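PDB 1ZVT: topoisomerase IV subunit A from Escherichia coli, which forms part of a type II DNA topoisomerase and, through this C-terminal beta-pinwheel domain, probably binds DNA and helps select substrates for decatenation and supercoil removal. Local coordinates for residues T5-Q10 with K36-G41; V47-S52 with D87-E92. All coordinates share one frame; numbering follows the deposited sequence.

Interaction 1. Residues T5-Q10 with K36-G41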
loop_
_atom_site.group_PDB
_atom_site.type_symbol
_atom_site.label_atom_id
_atom_site.label_comp_id
_atom_site.label_asym_id
_atom_site.label_seq_id
_atom_site.Cartn_x
_atom_site.Cartn_y
_atom_site.Cartn_z
ATOM N N THR A 5 -0.192 -15.221 -12.800
ATOM C CA THR A 5 -0.557 -14.742 -11.456
ATOM C C THR A 5 0.634 -14.979 -10.562
ATOM O O THR A 5 1.152 -16.094 -10.507
ATOM C CB THR A 5 -1.766 -15.503 -10.898
ATOM O OG1 THR A 5 -2.879 -15.269 -11.761
ATOM C CG2 THR A 5 -2.117 -15.024 -9.489
ATOM N N ILE A 6 1.071 -13.934 -9.873
ATOM C CA ILE A 6 2.165 -14.097 -8.915
ATOM C C ILE A 6 1.545 -14.235 -7.524
ATOM O O ILE A 6 0.677 -13.448 -7.148
ATOM C CB ILE A 6 3.135 -12.890 -8.918
ATOM C CG1 ILE A 6 3.515 -12.458 -10.351
ATOM C CG2 ILE A 6 4.338 -13.209 -8.027
ATOM C CD1 ILE A 6 4.113 -13.579 -11.225
ATOM N N VAL A 7 1.979 -15.254 -6.789
ATOM C CA VAL A 7 1.405 -15.579 -5.479
ATOM C C VAL A 7 2.474 -15.459 -4.410
ATOM O O VAL A 7 3.556 -16.044 -4.535
ATOM C CB VAL A 7 0.838 -17.020 -5.474
ATOM C CG1 VAL A 7 0.212 -17.383 -4.079
ATOM C CG2 VAL A 7 -0.186 -17.191 -6.626
ATOM N N LEU A 8 2.159 -14.676 -3.382
ATOM C CA LEU A 8 3.045 -14.403 -2.243
ATOM C C LEU A 8 2.494 -15.078 -1.014
ATOM O O LEU A 8 1.287 -14.994 -0.728
ATOM C CB LEU A 8 3.089 -12.892 -2.001
ATOM C CG LEU A 8 3.869 -12.395 -0.783
ATOM C CD1 LEU A 8 5.380 -12.722 -0.928
ATOM C CD2 LEU A 8 3.629 -10.878 -0.573
ATOM N N SER A 9 3.366 -15.753 -0.280
ATOM C CA SER A 9 2.941 -16.428 0.933
ATOM C C SER A 9 3.315 -15.630 2.186
ATOM O O SER A 9 4.113 -14.680 2.125
ATOM C CB SER A 9 3.544 -17.828 1.003
ATOM O OG SER A 9 4.918 -17.752 1.364
ATOM N N GLN A 10 2.739 -16.039 3.325
ATOM C CA GLN A 10 2.974 -15.355 4.608
ATOM C C GLN A 10 4.459 -15.319 4.972
ATOM O O GLN A 10 4.955 -14.323 5.519
ATOM C CB GLN A 10 2.198 -16.069 5.722
ATOM C CG GLN A 10 0.693 -15.859 5.666
ATOM C CD GLN A 10 0.294 -14.392 5.771
ATOM O OE1 GLN A 10 0.983 -13.579 6.409
ATOM N NE2 GLN A 10 -0.813 -14.040 5.118
ATOM N N LYS A 36 -0.876 -15.195 1.211
ATOM C CA LYS A 36 -0.857 -13.802 1.645
ATOM C C LYS A 36 -1.512 -12.874 0.627
ATOM O O LYS A 36 -2.342 -12.059 0.998
ATOM C CB LYS A 36 0.572 -13.333 1.944
ATOM C CG LYS A 36 0.606 -11.846 2.431
ATOM C CD LYS A 36 1.963 -11.457 3.045
ATOM C CE LYS A 36 2.071 -9.939 3.168
ATOM N NZ LYS A 36 1.009 -9.316 4.008
ATOM N N ALA A 37 -1.130 -13.000 -0.644
ATOM C CA ALA A 37 -1.630 -12.114 -1.686
ATOM C C ALA A 37 -1.318 -12.670 -3.057
ATOM O O ALA A 37 -0.355 -13.440 -3.234
ATOM C CB ALA A 37 -1.038 -10.695 -1.546
ATOM N N ALA A 38 -2.108 -12.221 -4.034
ATOM C CA ALA A 38 -1.842 -12.538 -5.431
ATOM C C ALA A 38 -2.029 -11.293 -6.289
ATOM O O ALA A 38 -2.899 -10.439 -5.994
ATOM C CB ALA A 38 -2.725 -13.669 -5.914
ATOM N N VAL A 39 -1.208 -11.184 -7.325
ATOM C CA VAL A 39 -1.387 -10.134 -8.349
ATOM C C VAL A 39 -1.366 -10.775 -9.726
ATOM O O VAL A 39 -0.893 -11.894 -9.898
ATOM C CB VAL A 39 -0.325 -9.012 -8.241
ATOM C CG1 VAL A 39 -0.473 -8.277 -6.880
ATOM C CG2 VAL A 39 1.060 -9.587 -8.382
ATOM N N LYS A 40 -1.884 -10.077 -10.722
ATOM C CA LYS A 40 -1.929 -10.666 -12.065
ATOM C C LYS A 40 -1.354 -9.710 -13.091
ATOM O O LYS A 40 -1.321 -8.488 -12.884
ATOM C CB LYS A 40 -3.352 -11.073 -12.439
ATOM C CG LYS A 40 -4.312 -9.894 -12.650
ATOM C CD LYS A 40 -5.693 -10.398 -13.081
ATOM C CE LYS A 40 -6.720 -9.276 -13.107
ATOM N NZ LYS A 40 -7.034 -8.793 -11.711
ATOM N N GLY A 41 -0.875 -10.278 -14.189
ATOM C CA GLY A 41 -0.281 -9.474 -15.238
ATOM C C GLY A 41 0.171 -10.376 -16.352
ATOM O O GLY A 41 -0.393 -11.445 -16.559
HETATM O O HOH W 1 1.070 -10.774 6.571
#

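Interaction 2. Residues V47-S52 with D87-E92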
loop_
_atom_site.group_PDB
_atom_site.type_symbol
_atom_site.label_atom_id
_atom_site.label_comp_id
_atom_site.label_asym_id
_atom_site.label_seq_id
_atom_site.Cartn_x
_atom_site.Cartn_y
_atom_site.Cartn_z
ATOM N N VAL A 47 7.079 -7.944 -11.766
ATOM C CA VAL A 47 6.358 -7.867 -10.498
ATOM C C VAL A 47 7.223 -7.134 -9.486
ATOM O O VAL A 47 8.432 -7.315 -9.455
ATOM C CB VAL A 47 5.886 -9.263 -9.973
ATOM C CG1 VAL A 47 7.024 -10.288 -9.873
ATOM C CG2 VAL A 47 5.108 -9.094 -8.627
ATOM N N VAL A 48 6.596 -6.248 -8.716
ATOM C CA VAL A 48 7.325 -5.371 -7.795
ATOM C C VAL A 48 6.926 -5.713 -6.357
ATOM O O VAL A 48 5.765 -6.046 -6.099
ATOM C CB VAL A 48 7.015 -3.901 -8.115
ATOM C CG1 VAL A 48 7.276 -3.003 -6.936
ATOM C CG2 VAL A 48 7.836 -3.448 -9.332
ATOM N N PHE A 49 7.902 -5.635 -5.448
ATOM C CA PHE A 49 7.730 -5.859 -4.023
ATOM C C PHE A 49 8.202 -4.612 -3.300
ATOM O O PHE A 49 9.209 -3.987 -3.678
ATOM C CB PHE A 49 8.543 -7.082 -3.568
ATOM C CG PHE A 49 8.121 -8.341 -4.258
ATOM C CD1 PHE A 49 8.748 -8.752 -5.431
ATOM C CD2 PHE A 49 7.042 -9.081 -3.766
ATOM C CE1 PHE A 49 8.315 -9.909 -6.112
ATOM C CE2 PHE A 49 6.599 -10.237 -4.451
ATOM C CZ PHE A 49 7.250 -10.639 -5.621
ATOM N N VAL A 50 7.481 -4.246 -2.248
ATOM C CA VAL A 50 7.940 -3.166 -1.375
ATOM C C VAL A 50 8.198 -3.737 0.033
ATOM O O VAL A 50 7.323 -4.428 0.595
ATOM C CB VAL A 50 6.908 -2.029 -1.319
ATOM C CG1 VAL A 50 7.438 -0.924 -0.418
ATOM C CG2 VAL A 50 6.640 -1.467 -2.738
ATOM N N ASP A 51 9.379 -3.472 0.582
ATOM C CA ASP A 51 9.699 -3.977 1.939
ATOM C C ASP A 51 9.340 -2.999 3.047
ATOM O O ASP A 51 8.924 -1.857 2.786
ATOM C CB ASP A 51 11.154 -4.518 2.050
ATOM C CG ASP A 51 12.220 -3.422 2.182
ATOM O OD1 ASP A 51 11.910 -2.273 2.533
ATOM O OD2 ASP A 51 13.403 -3.741 1.955
ATOM N N SER A 52 9.474 -3.476 4.291
ATOM C CA SER A 52 9.061 -2.714 5.469
ATOM C C SER A 52 9.896 -1.458 5.726
ATOM O O SER A 52 9.518 -0.634 6.576
ATOM C CB SER A 52 9.101 -3.627 6.700
ATOM O OG SER A 52 10.364 -4.220 6.802
ATOM N N ASP A 87 6.224 -6.669 2.365
ATOM C CA ASP A 87 4.869 -6.404 2.828
ATOM C C ASP A 87 3.851 -6.168 1.729
ATOM O O ASP A 87 2.646 -6.333 1.938
ATOM C CB ASP A 87 4.883 -5.209 3.793
ATOM C CG ASP A 87 5.657 -5.493 5.057
ATOM O OD1 ASP A 87 5.972 -6.679 5.332
ATOM O OD2 ASP A 87 5.983 -4.529 5.784
ATOM N N HIS A 88 4.335 -5.754 0.553
ATOM C CA HIS A 88 3.446 -5.331 -0.509
ATOM C C HIS A 88 3.943 -5.822 -1.860
ATOM O O HIS A 88 5.161 -5.849 -2.103
ATOM C CB HIS A 88 3.280 -3.796 -0.550
ATOM C CG HIS A 88 3.140 -3.160 0.807
ATOM N ND1 HIS A 88 1.965 -3.187 1.524
ATOM C CD2 HIS A 88 4.032 -2.488 1.570
ATOM C CE1 HIS A 88 2.143 -2.570 2.675
ATOM N NE2 HIS A 88 3.386 -2.132 2.728
ATOM N N MET A 89 2.994 -6.202 -2.714
ATOM C CA MET A 89 3.279 -6.727 -4.042
ATOM C C MET A 89 2.366 -6.052 -5.068
ATOM O O MET A 89 1.148 -5.914 -4.828
ATOM C CB MET A 89 3.029 -8.245 -4.057
ATOM C CG MET A 89 3.285 -8.912 -5.383
ATOM S SD MET A 89 3.233 -10.744 -5.351
ATOM C CE MET A 89 1.559 -11.078 -4.774
ATOM N N LEU A 90 2.933 -5.626 -6.192
ATOM C CA LEU A 90 2.170 -4.920 -7.226
ATOM C C LEU A 90 2.564 -5.410 -8.607
ATOM O O LEU A 90 3.739 -5.734 -8.864
ATOM C CB LEU A 90 2.462 -3.419 -7.178
ATOM C CG LEU A 90 1.911 -2.684 -5.955
ATOM C CD1 LEU A 90 2.893 -2.699 -4.794
ATOM C CD2 LEU A 90 1.576 -1.259 -6.367
ATOM N N MET A 91 1.603 -5.397 -9.521
ATOM C CA MET A 91 1.867 -5.663 -10.915
ATOM C C MET A 91 0.883 -4.802 -11.697
ATOM O O MET A 91 -0.320 -5.059 -11.669
ATOM C CB MET A 91 1.664 -7.155 -11.207
ATOM C CG MET A 91 2.350 -7.662 -12.413
ATOM S SD MET A 91 2.444 -9.473 -12.400
ATOM C CE MET A 91 3.544 -9.767 -13.767
ATOM N N GLU A 92 1.398 -3.759 -12.343
ATOM C CA GLU A 92 0.584 -2.743 -13.026
ATOM C C GLU A 92 1.279 -2.303 -14.307
ATOM O O GLU A 92 2.430 -2.677 -14.573
ATOM C CB GLU A 92 0.402 -1.508 -12.112
ATOM C CG GLU A 92 -0.180 -1.805 -10.699
ATOM C CD GLU A 92 -1.673 -2.211 -10.705
ATOM O OE1 GLU A 92 -2.408 -1.821 -11.635
ATOM O OE2 GLU A 92 -2.147 -2.923 -9.777
#

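Interaction 1. Residues T5-Q10 with K36-G41
K36 lies alongside L8 at one end of an antiparallel strand pair, the two side chains running the same way. K36 CG is anti to the backbone N (chi1 -179°), and the aliphatic chain beyond it brings K36 CD to 4.0 Å from L8 CD2. At this end the backbone is irregular: K36 and A37 both face L8, a classic beta bulge. L8 O is gripped by two donors, K36 N at 2.9 Å and A37 N at 3.1 Å, the first in the carbonyl plane and the second tilted from it. L8 N returns a nearly straight bond to A37 O.

Q10 crosses K36 at about a right angle, its NE2 3.5 Å from K36 CB. That amide nitrogen is hydrogen-bonded to the backbone O of F35, which fixes the amide. Q10 OE1 accepts a hydrogen bond from a water at 2.8 Å, and the same water accepts one from K36 NZ. An alanine in place of K36 would probably leave this water without its ammonium donor and open a gap beside L8 CD2.

Further along, I6 and V39 exchange two backbone hydrogen bonds. V39 packs on the same face as I6, with V39 CG2 3.9 Å from I6 CB, while T5 CG2 meets A38 CB at 3.9 Å on the face shared with V7. In this four-stranded blade of the beta-pinwheel, strand 3-9 lies between 13-18 and the outermost 35-42. Backbone bonds do the pairing; the water link from the partly exposed K36 probably adds a weaker, solvent-exchangeable tie.

Interaction 2. Residues V47-S52 with D87-E92
F49 and M89 form the tight part of this antiparallel pair, their side chains side by side and pointing the same way. M89 SD comes within 3.5 Å of F49 CE2 and lies oblique to the ring, a Met-aromatic contact. M89 CG is anti to the backbone N (chi1 180°), which puts CG against two atoms of the opposite strand, F49 CE2 and V47 CG2, each 3.7 Å away. V47 CG2 also rests on L90 O, and V47 CB is 4.2 Å from M91 SD. On the other face V50, V48, L90 and H88 gather more loosely; V50 CG2 and L90 CD1 are 4.4 Å apart, and V50 CB meets H88 CD2 at 4.1 Å.

V48 and L90 exchange a pair of backbone hydrogen bonds. At the far end D87 and H88 both face V50 in a classic beta bulge, and V50 O accepts from both: D87 N at 3.1 Å and H88 N at a longer 3.3 Å. This end is the more open to solvent. Here the D87 carboxylate meets S52 without a hydrogen bond, OD2 lying 3.4 Å from S52 CB, while D87 OD1 bonds to T85 OG1 and S52 OG to T85 N. D87 CB sits over one face of the H88 imidazole, toward its rim.

Strand 47-51 lies between 86-90 and 55-59, and 86-90 is an outermost strand of this four-stranded blade. The face bearing F49 and M89 turns, through M89 and V47, to strands 3-9 and 35-42 of the preceding blade; the other face has V48 against F112 and H88 against P137.

Interactions 1 and 2 belong to successive blades of the beta-pinwheel, with centres about 10 Å apart. Strand 35-42 leads directly into strand 47-51, and each contact pairs the first strand of a blade with its third, which lies at the outer edge of the sheet; the opposite edge is closed by a strand from further along the chain, 72-73 or 123-124. M89 of interaction 2 makes the closest junction: its CE packs on carbonyl oxygens, 3.4 Å from A37 O and 3.5 Å from I6 O, and lies 3.6 Å from L8 CB. V39 CG1 answers by packing 3.5 Å from M89 O. The blades thus meet here by van der Waals contact of carbon with both backbone and side chain.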